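Local coordinates for outer membrane lipoprotein carrier protein LolA (Thermus thermophilus, PDB 2YZY) that is of unknown function but has a LolA-like fold, and so probably binds lipid-anchored or other hydrophobic cargo in the cell envelope, at residues E16-T21 with K152-P157; W23-Q28 with V176-T181; V123-G128 with E147-K152; P157-F162 with D172-E177. All coordinates share one frame; numbering follows the deposited sequence.

Contacts 4 and 2 pair neighbouring antiparallel strands, contact 3 spans one strand farther out, and contact 1 ties the end of helix 7-18 to that curved sheet. Contact 4 pairs strands 156-163 and 169-180. Contact 2 carries 169-180 on to strand 23-30, sharing Val176 and Glu177 with it, with the two centres about 11 Å apart. Contact 3, whose centre is about 10 Å from that of contact 4, reaches across strand 128-136 to the outermost strand 116-125. Contacts 1 and 2 alternate along the chain, and contact 3 is nested inside the loop each of them closes. N-terminal and C-terminal parts of the chain are thereby locked together, consistent with the helix-capped, open barrel of LolA-like proteins.

Contact 1. Residues E16-T21 with K152-P157; sequences EKNLST and KADPRP
The C-terminal end of helix 7-18 docks here on the turn that leads into strand 156-163, with Asn18 as the peg. Its CG stands anti to the backbone N (chi1 -169°), which carries the amide out toward the turn. There ND2 spends two N-H bonds at once. One goes to Asp154 OD1, 2.8 Å from Asn18 ND2 and almost straight. The other goes to the main-chain oxygen of Pro155, with Asn18 ND2 and Pro155 O also 2.8 Å apart. Both acceptors lie near the amide plane of Asn18, so the pair fixes its rotation, whereas each is itself met from above its own carboxylate or carbonyl plane; amide and carboxylate stand 89° apart. Asp154 OD1 has a second partner in Arg180, which also bonds to the main-chain oxygen of Asn18. The other carboxylate oxygen sits in the guanidinium plane of Arg156, but that salt bridge is long, with Asp154 OD2 and Arg156 NE 3.8 Å apart. Beyond this polar knot Leu19, the first residue to leave helical geometry, adds an apolar touch: its CD1 meets Pro157 CD tip to tip at 4.1 Å and lies 4.2 Å from Arg156 CB. Such docking of a helix end on the strands is consistent with the helix-capped, incomplete barrel of the LolA-like fold.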
loop_
_atom_site.group_PDB
_atom_site.type_symbol
_atom_site.label_atom_id
_atom_site.label_comp_id
_atom_site.label_asym_id
_atom_site.label_seq_id
_atom_site.Cartn_x
_atom_site.Cartn_y
_atom_site.Cartn_z
ATOM N N GLU A 16 11.958 4.619 4.264
ATOM C CA GLU A 16 12.031 3.436 5.112
ATOM C C GLU A 16 12.378 3.803 6.549
ATOM O O GLU A 16 11.758 3.309 7.492
ATOM C CB GLU A 16 13.065 2.453 4.560
ATOM C CG GLU A 16 13.098 1.122 5.295
ATOM C CD GLU A 16 13.917 0.074 4.565
ATOM O OE1 GLU A 16 15.141 0.267 4.414
ATOM O OE2 GLU A 16 13.332 -0.944 4.136
ATOM N N LYS A 17 13.368 4.673 6.715
ATOM C CA LYS A 17 13.773 5.098 8.050
ATOM C C LYS A 17 12.698 5.958 8.706
ATOM O O LYS A 17 12.449 5.847 9.906
ATOM C CB LYS A 17 15.082 5.894 7.992
ATOM C CG LYS A 17 16.364 5.064 8.014
ATOM C CD LYS A 17 16.662 4.370 6.692
ATOM C CE LYS A 17 15.879 3.081 6.527
ATOM N NZ LYS A 17 16.266 2.380 5.274
ATOM N N ASN A 18 12.058 6.807 7.909
ATOM C CA ASN A 18 11.028 7.709 8.405
ATOM C C ASN A 18 9.734 7.005 8.810
ATOM O O ASN A 18 8.945 7.552 9.578
ATOM C CB ASN A 18 10.728 8.781 7.350
ATOM C CG ASN A 18 9.862 9.902 7.886
ATOM O OD1 ASN A 18 10.153 10.480 8.934
ATOM N ND2 ASN A 18 8.797 10.228 7.161
ATOM N N LEU A 19 9.518 5.798 8.292
ATOM C CA LEU A 19 8.314 5.039 8.615
ATOM C C LEU A 19 8.642 3.776 9.405
ATOM O O LEU A 19 8.026 2.728 9.203
ATOM C CB LEU A 19 7.567 4.656 7.335
ATOM C CG LEU A 19 6.995 5.813 6.511
ATOM C CD1 LEU A 19 6.323 5.267 5.261
ATOM C CD2 LEU A 19 6.003 6.601 7.354
ATOM N N SER A 20 9.612 3.885 10.309
ATOM C CA SER A 20 10.029 2.752 11.128
ATOM C C SER A 20 9.146 2.565 12.363
ATOM O O SER A 20 9.258 1.560 13.064
ATOM C CB SER A 20 11.492 2.925 11.551
ATOM O OG SER A 20 11.670 4.110 12.306
ATOM N N THR A 21 8.277 3.537 12.631
ATOM C CA THR A 21 7.362 3.463 13.768
ATOM C C THR A 21 5.965 3.166 13.220
ATOM O O THR A 21 5.712 3.347 12.030
ATOM C CB THR A 21 7.338 4.784 14.568
ATOM O OG1 THR A 21 7.055 5.876 13.686
ATOM C CG2 THR A 21 8.684 5.015 15.253
ATOM N N LYS A 152 8.212 15.384 0.377
ATOM C CA LYS A 152 9.568 15.769 0.776
ATOM C C LYS A 152 9.752 16.098 2.259
ATOM O O LYS A 152 10.685 15.604 2.891
ATOM C CB LYS A 152 10.049 16.962 -0.060
ATOM C CG LYS A 152 10.277 16.643 -1.532
ATOM C CD LYS A 152 10.775 17.861 -2.307
ATOM C CE LYS A 152 12.144 18.320 -1.827
ATOM N NZ LYS A 152 12.625 19.514 -2.583
ATOM N N ALA A 153 8.867 16.929 2.803
ATOM C CA ALA A 153 8.953 17.352 4.203
ATOM C C ALA A 153 8.886 16.212 5.217
ATOM O O ALA A 153 9.542 16.259 6.258
ATOM C CB ALA A 153 7.860 18.369 4.497
ATOM N N ASP A 154 8.083 15.200 4.914
ATOM C CA ASP A 154 7.925 14.040 5.786
ATOM C C ASP A 154 7.881 12.840 4.845
ATOM O O ASP A 154 6.809 12.339 4.510
ATOM C CB ASP A 154 6.623 14.168 6.587
ATOM C CG ASP A 154 6.396 13.003 7.535
ATOM O OD1 ASP A 154 7.380 12.502 8.117
ATOM O OD2 ASP A 154 5.227 12.599 7.711
ATOM N N PRO A 155 9.061 12.374 4.402
ATOM C CA PRO A 155 9.241 11.245 3.484
ATOM C C PRO A 155 8.298 10.060 3.642
ATOM O O PRO A 155 8.462 9.232 4.537
ATOM C CB PRO A 155 10.698 10.859 3.699
ATOM C CG PRO A 155 11.336 12.186 3.942
ATOM C CD PRO A 155 10.370 12.837 4.904
ATOM N N ARG A 156 7.317 9.991 2.748
ATOM C CA ARG A 156 6.335 8.914 2.730
ATOM C C ARG A 156 5.627 8.969 1.380
ATOM O O ARG A 156 5.561 10.025 0.747
ATOM C CB ARG A 156 5.329 9.075 3.876
ATOM C CG ARG A 156 4.425 10.294 3.795
ATOM C CD ARG A 156 3.665 10.477 5.108
ATOM N NE ARG A 156 2.736 11.603 5.075
ATOM C CZ ARG A 156 1.579 11.610 4.415
ATOM N NH1 ARG A 156 1.195 10.545 3.725
ATOM N NH2 ARG A 156 0.807 12.690 4.443
ATOM N N PRO A 157 5.100 7.827 0.914
ATOM C CA PRO A 157 4.406 7.769 -0.374
ATOM C C PRO A 157 3.075 8.504 -0.371
ATOM O O PRO A 157 2.319 8.451 0.600
ATOM C CB PRO A 157 4.217 6.267 -0.612
ATOM C CG PRO A 157 5.234 5.618 0.298
ATOM C CD PRO A 157 5.190 6.487 1.516
#

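Contact 2. Residues W23-Q28 with V176-T181; sequences WQATVQ and VEFKRT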
loop_
_atom_site.group_PDB
_atom_site.type_symbol
_atom_site.label_atom_id
_atom_site.label_comp_id
_atom_site.label_asym_id
_atom_site.label_seq_id
_atom_site.Cartn_x
_atom_site.Cartn_y
_atom_site.Cartn_z
ATOM N N TRP A 23 2.185 3.195 11.900
ATOM C CA TRP A 23 1.405 4.185 11.180
ATOM C C TRP A 23 0.222 3.532 10.486
ATOM O O TRP A 23 0.162 2.311 10.345
ATOM C CB TRP A 23 2.276 4.925 10.148
ATOM C CG TRP A 23 2.938 4.039 9.122
ATOM C CD1 TRP A 23 4.182 3.477 9.197
ATOM C CD2 TRP A 23 2.369 3.587 7.885
ATOM N NE1 TRP A 23 4.422 2.700 8.086
ATOM C CE2 TRP A 23 3.324 2.748 7.265
ATOM C CE3 TRP A 23 1.143 3.807 7.242
ATOM C CZ2 TRP A 23 3.091 2.126 6.035
ATOM C CZ3 TRP A 23 0.910 3.187 6.016
ATOM C CH2 TRP A 23 1.883 2.355 5.428
ATOM N N GLN A 24 -0.732 4.360 10.081
ATOM C CA GLN A 24 -1.902 3.884 9.369
ATOM C C GLN A 24 -2.259 4.926 8.328
ATOM O O GLN A 24 -1.841 6.088 8.424
ATOM C CB GLN A 24 -3.071 3.605 10.330
ATOM C CG GLN A 24 -3.437 4.706 11.308
ATOM C CD GLN A 24 -4.383 4.202 12.398
ATOM O OE1 GLN A 24 -4.104 3.205 13.059
ATOM N NE2 GLN A 24 -5.499 4.889 12.585
ATOM N N ALA A 25 -3.004 4.505 7.313
ATOM C CA ALA A 25 -3.372 5.411 6.241
ATOM C C ALA A 25 -4.612 4.944 5.505
ATOM O O ALA A 25 -5.107 3.838 5.720
ATOM C CB ALA A 25 -2.212 5.533 5.255
ATOM N N THR A 26 -5.114 5.817 4.643
ATOM C CA THR A 26 -6.273 5.514 3.826
ATOM C C THR A 26 -5.803 5.602 2.385
ATOM O O THR A 26 -5.197 6.597 1.988
ATOM C CB THR A 26 -7.397 6.534 4.054
ATOM O OG1 THR A 26 -7.798 6.489 5.426
ATOM C CG2 THR A 26 -8.602 6.226 3.151
ATOM N N VAL A 27 -6.068 4.554 1.613
ATOM C CA VAL A 27 -5.672 4.526 0.210
ATOM C C VAL A 27 -6.934 4.547 -0.638
ATOM O O VAL A 27 -7.861 3.772 -0.408
ATOM C CB VAL A 27 -4.843 3.259 -0.118
ATOM C CG1 VAL A 27 -4.514 3.226 -1.608
ATOM C CG2 VAL A 27 -3.546 3.252 0.696
ATOM N N GLN A 28 -6.972 5.452 -1.609
ATOM C CA GLN A 28 -8.126 5.584 -2.486
ATOM C C GLN A 28 -7.670 5.823 -3.912
ATOM O O GLN A 28 -6.706 6.544 -4.153
ATOM C CB GLN A 28 -9.002 6.751 -2.027
ATOM C CG GLN A 28 -10.198 7.022 -2.926
ATOM C CD GLN A 28 -11.058 8.164 -2.417
ATOM O OE1 GLN A 28 -10.565 9.265 -2.170
ATOM N NE2 GLN A 28 -12.352 7.908 -2.264
ATOM N N VAL A 176 -4.597 9.183 0.721
ATOM C CA VAL A 176 -5.365 10.376 1.074
ATOM C C VAL A 176 -5.416 10.780 2.540
ATOM O O VAL A 176 -5.768 11.914 2.856
ATOM C CB VAL A 176 -6.809 10.271 0.536
ATOM C CG1 VAL A 176 -6.786 10.197 -0.988
ATOM C CG2 VAL A 176 -7.492 9.043 1.104
ATOM N N GLU A 177 -5.084 9.852 3.435
ATOM C CA GLU A 177 -5.050 10.131 4.872
ATOM C C GLU A 177 -3.881 9.342 5.429
ATOM O O GLU A 177 -3.579 8.251 4.945
ATOM C CB GLU A 177 -6.348 9.702 5.569
ATOM C CG GLU A 177 -7.585 10.443 5.066
ATOM C CD GLU A 177 -8.856 10.064 5.806
ATOM O OE1 GLU A 177 -9.097 8.857 6.011
ATOM O OE2 GLU A 177 -9.624 10.979 6.168
ATOM N N PHE A 178 -3.221 9.901 6.437
ATOM C CA PHE A 178 -2.057 9.268 7.052
ATOM C C PHE A 178 -1.936 9.729 8.494
ATOM O O PHE A 178 -2.221 10.885 8.811
ATOM C CB PHE A 178 -0.780 9.662 6.302
ATOM C CG PHE A 178 0.487 9.163 6.950
ATOM C CD1 PHE A 178 0.952 7.876 6.703
ATOM C CD2 PHE A 178 1.210 9.982 7.817
ATOM C CE1 PHE A 178 2.122 7.405 7.309
ATOM C CE2 PHE A 178 2.377 9.524 8.429
ATOM C CZ PHE A 178 2.835 8.232 8.173
ATOM N N LYS A 179 -1.491 8.827 9.359
ATOM C CA LYS A 179 -1.333 9.152 10.766
ATOM C C LYS A 179 -0.360 8.205 11.449
ATOM O O LYS A 179 -0.425 6.992 11.253
ATOM C CB LYS A 179 -2.697 9.069 11.463
ATOM C CG LYS A 179 -2.648 9.021 12.981
ATOM C CD LYS A 179 -4.032 8.740 13.555
ATOM C CE LYS A 179 -3.985 8.570 15.066
ATOM N NZ LYS A 179 -3.444 9.777 15.745
ATOM N N ARG A 180 0.564 8.760 12.226
ATOM C CA ARG A 180 1.486 7.927 12.978
ATOM C C ARG A 180 0.690 7.566 14.222
ATOM O O ARG A 180 -0.066 8.388 14.743
ATOM C CB ARG A 180 2.758 8.694 13.353
ATOM C CG ARG A 180 3.714 8.883 12.183
ATOM C CD ARG A 180 5.108 9.258 12.658
ATOM N NE ARG A 180 6.078 9.233 11.566
ATOM C CZ ARG A 180 6.096 10.100 10.559
ATOM N NH1 ARG A 180 5.197 11.072 10.500
ATOM N NH2 ARG A 180 7.013 9.991 9.608
ATOM N N THR A 181 0.847 6.342 14.704
ATOM C CA THR A 181 0.075 5.922 15.858
ATOM C C THR A 181 0.768 4.779 16.583
ATOM O O THR A 181 1.966 4.557 16.419
ATOM C CB THR A 181 -1.322 5.464 15.386
ATOM O OG1 THR A 181 -2.125 5.085 16.510
ATOM C CG2 THR A 181 -1.189 4.284 14.426
HETATM O O HOH W 1 -4.540 4.154 15.489
#
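The main-chain oxygen of Gln24 is gripped twice from strand 169-180: Lys179 N donates to Gln24 O at 2.9 Å, nearly along the C=O axis, and the CA-H of Phe178 adds a weaker contact. Lys179 O is held in the same double way, by Gln24 N and the CA-H of Trp23. Gln24 with Lys179 and Thr26 with Glu177 are thus the hydrogen-bonded pairs of two antiparallel strands, alternating with the non-hydrogen-bonded pairs Trp23-Arg180 and Ala25-Phe178. Past Glu177 the register slips. Thr26 faces both Val176 and Glu177, a classic beta bulge: Thr26 N bonds to Glu177 O, while Thr26 O takes the N-H of Val176, bent to 130°.

On the face of Gln24 and Thr26 the side chains of Thr26 and Glu177 lie side by side, and the Thr26 hydroxyl donates to the anti lone pair of Glu177 OE1, 2.8 Å from Thr26 OG1. Further along, a water bridges Gln24 OE1 and Thr181 OG1, beside a 3.4 Å approach of Thr181 CG2 to Gln24 OE1. The other face is mostly apolar. Trp23, its CG in the crowded position (chi1 58°), brings its indole obliquely to Phe178, with Trp23 CE3 3.7 Å from Phe178 CE1. Ala25 CB sits at the edge of the Phe178 ring, and Leu19 packs against that ring too. Arg180 ends this face, its NH1 at the Phe178 ring edge and its NH2 in a salt bridge with Asp154. The chemistry implies a strand pair with a mainly greasy side turned to the helix end and a polar side probably to solvent.

Contact 3. Residues V123-G128 with E147-K152; sequences VRLPEG and ELYILK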
loop_
_atom_site.group_PDB
_atom_site.type_symbol
_atom_site.label_atom_id
_atom_site.label_comp_id
_atom_site.label_asym_id
_atom_site.label_seq_id
_atom_site.Cartn_x
_atom_site.Cartn_y
_atom_site.Cartn_z
ATOM N N VAL A 123 7.428 18.036 -7.747
ATOM C CA VAL A 123 6.152 18.593 -8.160
ATOM C C VAL A 123 5.353 18.969 -6.926
ATOM O O VAL A 123 5.398 18.276 -5.908
ATOM C CB VAL A 123 5.339 17.578 -9.003
ATOM C CG1 VAL A 123 5.065 16.320 -8.186
ATOM C CG2 VAL A 123 4.035 18.208 -9.467
ATOM N N ARG A 124 4.630 20.077 -7.006
ATOM C CA ARG A 124 3.829 20.513 -5.878
ATOM C C ARG A 124 2.495 19.785 -5.855
ATOM O O ARG A 124 1.736 19.821 -6.824
ATOM C CB ARG A 124 3.598 22.025 -5.932
ATOM C CG ARG A 124 2.551 22.513 -4.942
ATOM C CD ARG A 124 2.558 24.029 -4.779
ATOM N NE ARG A 124 3.603 24.480 -3.864
ATOM C CZ ARG A 124 4.890 24.588 -4.179
ATOM N NH1 ARG A 124 5.307 24.286 -5.402
ATOM N NH2 ARG A 124 5.762 24.995 -3.267
ATOM N N LEU A 125 2.228 19.110 -4.742
ATOM C CA LEU A 125 0.986 18.377 -4.560
ATOM C C LEU A 125 0.222 19.048 -3.425
ATOM O O LEU A 125 0.766 19.904 -2.725
ATOM C CB LEU A 125 1.278 16.917 -4.199
ATOM C CG LEU A 125 2.112 16.105 -5.195
ATOM C CD1 LEU A 125 2.315 14.693 -4.661
ATOM C CD2 LEU A 125 1.415 16.072 -6.542
ATOM N N PRO A 126 -1.053 18.679 -3.232
ATOM C CA PRO A 126 -1.851 19.278 -2.159
ATOM C C PRO A 126 -1.152 19.191 -0.803
ATOM O O PRO A 126 -1.197 20.131 -0.009
ATOM C CB PRO A 126 -3.140 18.467 -2.203
ATOM C CG PRO A 126 -3.281 18.170 -3.662
ATOM C CD PRO A 126 -1.873 17.764 -4.046
ATOM N N GLU A 127 -0.502 18.057 -0.550
ATOM C CA GLU A 127 0.208 17.836 0.706
ATOM C C GLU A 127 1.491 18.661 0.788
ATOM O O GLU A 127 2.072 18.814 1.862
ATOM C CB GLU A 127 0.559 16.352 0.865
ATOM C CG GLU A 127 -0.632 15.400 0.920
ATOM C CD GLU A 127 -1.448 15.387 -0.359
ATOM O OE1 GLU A 127 -0.846 15.364 -1.455
ATOM O OE2 GLU A 127 -2.693 15.388 -0.269
ATOM N N GLY A 128 1.931 19.183 -0.353
ATOM C CA GLY A 128 3.146 19.977 -0.388
ATOM C C GLY A 128 4.106 19.496 -1.460
ATOM O O GLY A 128 3.736 18.695 -2.319
ATOM N N GLU A 147 4.789 5.765 -11.755
ATOM C CA GLU A 147 5.161 7.036 -11.156
ATOM C C GLU A 147 4.947 6.838 -9.663
ATOM O O GLU A 147 3.922 6.295 -9.249
ATOM C CB GLU A 147 4.252 8.163 -11.658
ATOM C CG GLU A 147 4.297 8.382 -13.165
ATOM C CD GLU A 147 3.287 9.409 -13.646
ATOM O OE1 GLU A 147 2.460 9.877 -12.832
ATOM O OE2 GLU A 147 3.314 9.746 -14.848
ATOM N N LEU A 148 5.921 7.255 -8.863
ATOM C CA LEU A 148 5.824 7.152 -7.412
ATOM C C LEU A 148 6.109 8.537 -6.852
ATOM O O LEU A 148 7.173 9.102 -7.094
ATOM C CB LEU A 148 6.844 6.147 -6.863
ATOM C CG LEU A 148 6.924 6.035 -5.332
ATOM C CD1 LEU A 148 5.557 5.671 -4.762
ATOM C CD2 LEU A 148 7.953 4.982 -4.940
ATOM N N TYR A 149 5.149 9.085 -6.116
ATOM C CA TYR A 149 5.287 10.415 -5.532
ATOM C C TYR A 149 5.563 10.319 -4.040
ATOM O O TYR A 149 4.817 9.669 -3.300
ATOM C CB TYR A 149 4.012 11.217 -5.797
ATOM C CG TYR A 149 3.757 11.433 -7.271
ATOM C CD1 TYR A 149 4.273 12.547 -7.931
ATOM C CD2 TYR A 149 3.035 10.504 -8.017
ATOM C CE1 TYR A 149 4.075 12.730 -9.301
ATOM C CE2 TYR A 149 2.831 10.675 -9.384
ATOM C CZ TYR A 149 3.355 11.792 -10.018
ATOM O OH TYR A 149 3.160 11.969 -11.368
ATOM N N ILE A 150 6.641 10.972 -3.611
ATOM C CA ILE A 150 7.069 10.961 -2.215
ATOM C C ILE A 150 7.090 12.365 -1.617
ATOM O O ILE A 150 7.754 13.262 -2.143
ATOM C CB ILE A 150 8.495 10.369 -2.086
ATOM C CG1 ILE A 150 8.553 8.978 -2.729
ATOM C CG2 ILE A 150 8.917 10.331 -0.617
ATOM C CD1 ILE A 150 7.627 7.945 -2.092
ATOM N N LEU A 151 6.365 12.553 -0.516
ATOM C CA LEU A 151 6.323 13.844 0.166
ATOM C C LEU A 151 7.743 14.166 0.641
ATOM O O LEU A 151 8.408 13.322 1.237
ATOM C CB LEU A 151 5.369 13.774 1.367
ATOM C CG LEU A 151 5.167 15.053 2.188
ATOM C CD1 LEU A 151 4.536 16.129 1.325
ATOM C CD2 LEU A 151 4.272 14.757 3.385
ATOM N N LYS A 152 8.212 15.384 0.377
ATOM C CA LYS A 152 9.568 15.769 0.776
ATOM C C LYS A 152 9.752 16.098 2.259
ATOM O O LYS A 152 10.685 15.604 2.891
ATOM C CB LYS A 152 10.049 16.962 -0.060
ATOM C CG LYS A 152 10.277 16.643 -1.532
ATOM C CD LYS A 152 10.775 17.861 -2.307
ATOM C CE LYS A 152 12.144 18.320 -1.827
ATOM N NZ LYS A 152 12.625 19.514 -2.583
#
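The Tyr149 ring meets strand 116-125 through its edge: Val123 CG1 lies near the ring plane, 3.9 Å from Tyr149 CD1 and equally near CE1. Leu125 CD1 arrives obliquely and touches the root of the side chain, 4.0 Å from Tyr149 CB. At its far end the phenol donates to Glu147, with Tyr149 OH and Glu147 OE1 2.6 Å apart, and the approach is from above the carboxylate plane. Strands 116-125 and 145-151 are not neighbours but flank strand 128-136, so these side chains reach across it on the face opposite Leu148 and Ile150, which pack on helix 7-18. An alanine in place of Tyr149 would lose the ring against Val123 and the phenol bond, and would probably leave the Glu147 carboxylate less firmly placed. At the other end of the contact, a type I turn from Leu125 to Gly128 makes a tight hairpin, closed by Gly128 N to Leu125 O and Leu125 N to Gly128 O. The turn rests on Leu151, whose CG is anti to the backbone N (chi1 -178°), sending CD1 to 3.7 Å from Glu127 O and 4.0 Å from Glu127 CB.

Contact 4. Residues P157-F162 with D172-E177; sequences PLRFVF and DLKVVE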
loop_
_atom_site.group_PDB
_atom_site.type_symbol
_atom_site.label_atom_id
_atom_site.label_comp_id
_atom_site.label_asym_id
_atom_site.label_seq_id
_atom_site.Cartn_x
_atom_site.Cartn_y
_atom_site.Cartn_z
ATOM N N PRO A 157 5.100 7.827 0.914
ATOM C CA PRO A 157 4.406 7.769 -0.374
ATOM C C PRO A 157 3.075 8.504 -0.371
ATOM O O PRO A 157 2.319 8.451 0.600
ATOM C CB PRO A 157 4.217 6.267 -0.612
ATOM C CG PRO A 157 5.234 5.618 0.298
ATOM C CD PRO A 157 5.190 6.487 1.516
ATOM N N LEU A 158 2.788 9.190 -1.470
ATOM C CA LEU A 158 1.536 9.917 -1.589
ATOM C C LEU A 158 0.691 9.391 -2.735
ATOM O O LEU A 158 -0.536 9.497 -2.706
ATOM C CB LEU A 158 1.793 11.406 -1.834
ATOM C CG LEU A 158 2.414 12.235 -0.714
ATOM C CD1 LEU A 158 2.653 13.655 -1.212
ATOM C CD2 LEU A 158 1.484 12.237 0.488
ATOM N N ARG A 159 1.345 8.817 -3.741
ATOM C CA ARG A 159 0.618 8.355 -4.916
ATOM C C ARG A 159 1.414 7.373 -5.770
ATOM O O ARG A 159 2.623 7.525 -5.944
ATOM C CB ARG A 159 0.241 9.582 -5.756
ATOM C CG ARG A 159 -0.674 9.335 -6.937
ATOM C CD ARG A 159 -0.869 10.637 -7.696
ATOM N NE ARG A 159 -1.886 10.542 -8.738
ATOM C CZ ARG A 159 -2.180 11.536 -9.569
ATOM N NH1 ARG A 159 -1.533 12.691 -9.473
ATOM N NH2 ARG A 159 -3.119 11.378 -10.493
ATOM N N PHE A 160 0.720 6.366 -6.294
ATOM C CA PHE A 160 1.322 5.354 -7.160
ATOM C C PHE A 160 0.511 5.344 -8.450
ATOM O O PHE A 160 -0.712 5.212 -8.413
ATOM C CB PHE A 160 1.231 3.958 -6.528
ATOM C CG PHE A 160 1.924 3.831 -5.199
ATOM C CD1 PHE A 160 3.129 3.146 -5.092
ATOM C CD2 PHE A 160 1.347 4.358 -4.046
ATOM C CE1 PHE A 160 3.751 2.982 -3.853
ATOM C CE2 PHE A 160 1.962 4.199 -2.802
ATOM C CZ PHE A 160 3.164 3.510 -2.706
ATOM N N VAL A 161 1.186 5.477 -9.587
ATOM C CA VAL A 161 0.501 5.475 -10.876
ATOM C C VAL A 161 1.155 4.462 -11.804
ATOM O O VAL A 161 2.354 4.536 -12.063
ATOM C CB VAL A 161 0.559 6.860 -11.560
ATOM C CG1 VAL A 161 -0.272 6.837 -12.833
ATOM C CG2 VAL A 161 0.048 7.939 -10.619
ATOM N N PHE A 162 0.361 3.519 -12.298
ATOM C CA PHE A 162 0.852 2.482 -13.201
ATOM C C PHE A 162 0.322 2.745 -14.605
ATOM O O PHE A 162 -0.878 2.941 -14.799
ATOM C CB PHE A 162 0.395 1.112 -12.694
ATOM C CG PHE A 162 0.959 0.758 -11.349
ATOM C CD1 PHE A 162 2.207 0.152 -11.241
ATOM C CD2 PHE A 162 0.270 1.088 -10.185
ATOM C CE1 PHE A 162 2.766 -0.116 -9.992
ATOM C CE2 PHE A 162 0.819 0.825 -8.931
ATOM C CZ PHE A 162 2.071 0.221 -8.835
ATOM N N ASP A 172 -4.322 4.201 -10.380
ATOM C CA ASP A 172 -3.891 5.468 -9.803
ATOM C C ASP A 172 -4.366 5.430 -8.358
ATOM O O ASP A 172 -5.544 5.646 -8.080
ATOM C CB ASP A 172 -4.547 6.627 -10.559
ATOM C CG ASP A 172 -4.096 7.989 -10.065
ATOM O OD1 ASP A 172 -3.359 8.060 -9.061
ATOM O OD2 ASP A 172 -4.493 8.995 -10.689
ATOM N N LEU A 173 -3.446 5.135 -7.445
ATOM C CA LEU A 173 -3.783 5.033 -6.031
ATOM C C LEU A 173 -3.128 6.128 -5.208
ATOM O O LEU A 173 -1.915 6.315 -5.258
ATOM C CB LEU A 173 -3.369 3.657 -5.506
ATOM C CG LEU A 173 -4.051 2.479 -6.210
ATOM C CD1 LEU A 173 -3.477 1.172 -5.698
ATOM C CD2 LEU A 173 -5.553 2.534 -5.967
ATOM N N LYS A 174 -3.941 6.839 -4.436
ATOM C CA LYS A 174 -3.443 7.928 -3.618
ATOM C C LYS A 174 -3.550 7.619 -2.133
ATOM O O LYS A 174 -4.479 6.944 -1.694
ATOM C CB LYS A 174 -4.232 9.205 -3.923
ATOM C CG LYS A 174 -4.199 9.615 -5.388
ATOM C CD LYS A 174 -5.031 10.870 -5.637
ATOM C CE LYS A 174 -4.472 12.072 -4.892
ATOM N NZ LYS A 174 -5.232 13.317 -5.204
ATOM N N VAL A 175 -2.576 8.090 -1.362
ATOM C CA VAL A 175 -2.619 7.917 0.085
ATOM C C VAL A 175 -3.279 9.224 0.524
ATOM O O VAL A 175 -2.609 10.254 0.661
ATOM C CB VAL A 175 -1.204 7.800 0.689
ATOM C CG1 VAL A 175 -1.294 7.626 2.202
ATOM C CG2 VAL A 175 -0.477 6.622 0.068
ATOM N N VAL A 176 -4.597 9.183 0.721
ATOM C CA VAL A 176 -5.365 10.376 1.074
ATOM C C VAL A 176 -5.416 10.780 2.540
ATOM O O VAL A 176 -5.768 11.914 2.856
ATOM C CB VAL A 176 -6.809 10.271 0.536
ATOM C CG1 VAL A 176 -6.786 10.197 -0.988
ATOM C CG2 VAL A 176 -7.492 9.043 1.104
ATOM N N GLU A 177 -5.084 9.852 3.435
ATOM C CA GLU A 177 -5.050 10.131 4.872
ATOM C C GLU A 177 -3.881 9.342 5.429
ATOM O O GLU A 177 -3.579 8.251 4.945
ATOM C CB GLU A 177 -6.348 9.702 5.569
ATOM C CG GLU A 177 -7.585 10.443 5.066
ATOM C CD GLU A 177 -8.856 10.064 5.806
ATOM O OE1 GLU A 177 -9.097 8.857 6.011
ATOM O OE2 GLU A 177 -9.624 10.979 6.168
HETATM O O HOH W 2 -2.337 11.728 -2.023
#
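Arg159 and Asp172 meet obliquely as chains but nearly flat as end groups, guanidinium and carboxylate planes being 18° apart. The arginine is fully extended and presents its side: Arg159 NE donates to Asp172 OD1 at 2.9 Å, and Arg159 NH2 to Asp172 OD2 at 2.8 Å. Both bonds are practically straight, lie in the guanidinium plane and use the syn lone pairs, a two-pronged grip that fixes the rotation of both groups. Lys174 runs alongside Arg159, pointing the same way, with Lys174 CG 3.9 Å from Arg159 CG; the carboxylate probably eases the repulsion between these like charges. The bridge is diagonal within the beta hairpin of strands 156-163 and 169-180, where Arg159 directly faces Lys174 and Val161 faces Asp172. Replacing Arg159 with an alanine would remove both prongs and is likely to leave Asp172 less well ordered. Phe160 and Leu173, on the opposite face, exchange two main-chain bonds. The Phe160 ring has Leu173 O in plane at its edge. Val175 points toward the partner strand and packs its CG2 3.4 Å from Pro157 O. Leu158 O accepts from Val175 N, 2.8 Å away, and from a water that also donates to Val175 O.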